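Local coordinates for DltD domain-containing protein (Beauveria bassiana, PDB 7D78) that is a thioesterase thought to act as a polyketide cyclase, closing medium-ring lactones from polyketide chains, at residues C32-G37 against A107-D112. Numbering follows the deposited sequence.
Sequences CKTIDG and AEDLAD
Lys33, the last residue of edge strand 28-33, meets Asp112 of helix 103-118 through its backbone: Lys33 O lies 3.6 Å from Asp112 CB, and a water donates to both Lys33 O and Asp112 O, tying strand end to helix. At Thr34 the chain leaves the sheet. Its methyl CG2, set anti to the carbonyl carbon (OG1 at chi1 63°), lies 3.7 Å from Asp109 OD1, a carboxylate oxygen engaged by Gln105 and Arg88. Thr34 OG1 instead hydrogen-bonds Asp36 OD1 at 2.6 Å, nearly along the C-O axis of that oxygen, and also Ile38 O. Ile35 makes the direct link, its backbone N donating to Asp112 OD2 at 3.0 Å from above the carboxylate plane (51° out of it), while its CG2 packs 3.6 Å from the same Asp112 OD2. Asp112 OD1 forms a salt bridge with Arg179 of the second subunit, so one carboxylate holds both turn and dimer partner. Were Asp112 an alanine, Ile35 N would probably lose this acceptor, and Arg179 of the second subunit one of its carboxylate partners, Glu108 remaining. Asp36 pairs with Arg88 through OD2, and Gly37 N closes a type I beta turn on Thr34 O at 2.9 Å. The turn joins the antiparallel strands 28-33 and 39-45, a hairpin at the edge of the alpha/beta hydrolase sheet, here fastened to a helix flanking that sheet.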
loop_
_atom_site.group_PDB
_atom_site.type_symbol
_atom_site.label_atom_id
_atom_site.label_comp_id
_atom_site.label_asym_id
_atom_site.label_seq_id
_atom_site.Cartn_x
_atom_site.Cartn_y
_atom_site.Cartn_z
ATOM N N CYS A 32 5.643 -17.599 13.808
ATOM C CA CYS A 32 4.798 -17.774 12.629
ATOM C C CYS A 32 5.594 -17.358 11.399
ATOM O O CYS A 32 6.216 -16.290 11.397
ATOM C CB CYS A 32 3.513 -16.934 12.713
ATOM S SG CYS A 32 2.551 -17.053 14.242
ATOM N N LYS A 33 5.573 -18.195 10.363
ATOM C CA LYS A 33 6.274 -17.907 9.120
ATOM C C LYS A 33 5.361 -17.146 8.167
ATOM O O LYS A 33 4.154 -17.396 8.114
ATOM C CB LYS A 33 6.745 -19.195 8.438
ATOM C CG LYS A 33 7.920 -19.892 9.110
ATOM C CD LYS A 33 8.720 -20.716 8.111
ATOM C CE LYS A 33 9.073 -19.888 6.882
ATOM N NZ LYS A 33 10.013 -20.589 5.950
ATOM N N THR A 34 5.946 -16.232 7.404
ATOM C CA THR A 34 5.222 -15.469 6.399
ATOM C C THR A 34 5.502 -16.062 5.026
ATOM O O THR A 34 6.425 -16.861 4.854
ATOM C CB THR A 34 5.647 -14.001 6.425
ATOM O OG1 THR A 34 7.038 -13.930 6.084
ATOM C CG2 THR A 34 5.420 -13.403 7.809
ATOM N N ILE A 35 4.712 -15.648 4.030
ATOM C CA ILE A 35 4.914 -16.233 2.703
ATOM C C ILE A 35 6.273 -15.863 2.104
ATOM O O ILE A 35 6.793 -16.608 1.265
ATOM C CB ILE A 35 3.774 -15.867 1.733
ATOM C CG1 ILE A 35 3.712 -14.353 1.495
ATOM C CG2 ILE A 35 2.434 -16.403 2.257
ATOM C CD1 ILE A 35 2.732 -13.980 0.411
ATOM N N ASP A 36 6.895 -14.757 2.525
ATOM C CA ASP A 36 8.239 -14.455 2.034
ATOM C C ASP A 36 9.348 -15.027 2.925
ATOM O O ASP A 36 10.531 -14.763 2.676
ATOM C CB ASP A 36 8.416 -12.932 1.827
ATOM C CG ASP A 36 8.524 -12.142 3.133
ATOM O OD1 ASP A 36 8.295 -12.689 4.228
ATOM O OD2 ASP A 36 8.842 -10.936 3.059
ATOM N N GLY A 37 9.006 -15.816 3.936
ATOM C CA GLY A 37 10.009 -16.528 4.715
ATOM C C GLY A 37 10.499 -15.834 5.976
ATOM O O GLY A 37 11.414 -16.344 6.630
ATOM N N ALA A 107 -0.601 -5.910 7.883
ATOM C CA ALA A 107 -1.929 -6.478 7.637
ATOM C C ALA A 107 -1.836 -7.835 6.945
ATOM O O ALA A 107 -2.531 -8.789 7.325
ATOM C CB ALA A 107 -2.773 -5.508 6.806
ATOM N N GLU A 108 -0.991 -7.946 5.915
ATOM C CA GLU A 108 -0.849 -9.235 5.238
ATOM C C GLU A 108 -0.166 -10.262 6.142
ATOM O O GLU A 108 -0.535 -11.448 6.140
ATOM C CB GLU A 108 -0.067 -9.069 3.927
ATOM C CG GLU A 108 -0.820 -8.337 2.826
ATOM C CD GLU A 108 -0.027 -8.262 1.527
ATOM O OE1 GLU A 108 0.596 -9.267 1.153
ATOM O OE2 GLU A 108 -0.034 -7.193 0.878
ATOM N N ASP A 109 0.835 -9.832 6.912
ATOM C CA ASP A 109 1.481 -10.739 7.863
ATOM C C ASP A 109 0.461 -11.369 8.800
ATOM O O ASP A 109 0.597 -12.542 9.179
ATOM C CB ASP A 109 2.545 -9.998 8.684
ATOM C CG ASP A 109 3.804 -9.678 7.889
ATOM O OD1 ASP A 109 3.963 -10.197 6.765
ATOM O OD2 ASP A 109 4.640 -8.888 8.403
ATOM N N LEU A 110 -0.578 -10.604 9.175
ATOM C CA LEU A 110 -1.606 -11.104 10.085
ATOM C C LEU A 110 -2.377 -12.278 9.490
ATOM O O LEU A 110 -2.800 -13.169 10.233
ATOM C CB LEU A 110 -2.571 -9.974 10.469
ATOM C CG LEU A 110 -2.215 -9.245 11.770
ATOM C CD1 LEU A 110 -2.991 -7.961 11.903
ATOM C CD2 LEU A 110 -2.461 -10.151 12.990
ATOM N N ALA A 111 -2.594 -12.297 8.165
ATOM C CA ALA A 111 -3.166 -13.492 7.544
ATOM C C ALA A 111 -2.303 -14.716 7.821
ATOM O O ALA A 111 -2.821 -15.794 8.132
ATOM C CB ALA A 111 -3.328 -13.298 6.033
ATOM N N ASP A 112 -0.980 -14.564 7.719
ATOM C CA ASP A 112 -0.083 -15.692 7.940
ATOM C C ASP A 112 -0.003 -16.053 9.418
ATOM O O ASP A 112 0.076 -17.236 9.765
ATOM C CB ASP A 112 1.297 -15.372 7.368
ATOM C CG ASP A 112 1.254 -15.153 5.866
ATOM O OD1 ASP A 112 0.269 -15.617 5.240
ATOM O OD2 ASP A 112 2.191 -14.531 5.307
HETATM O O HOH W 1 2.196 -19.053 9.148
#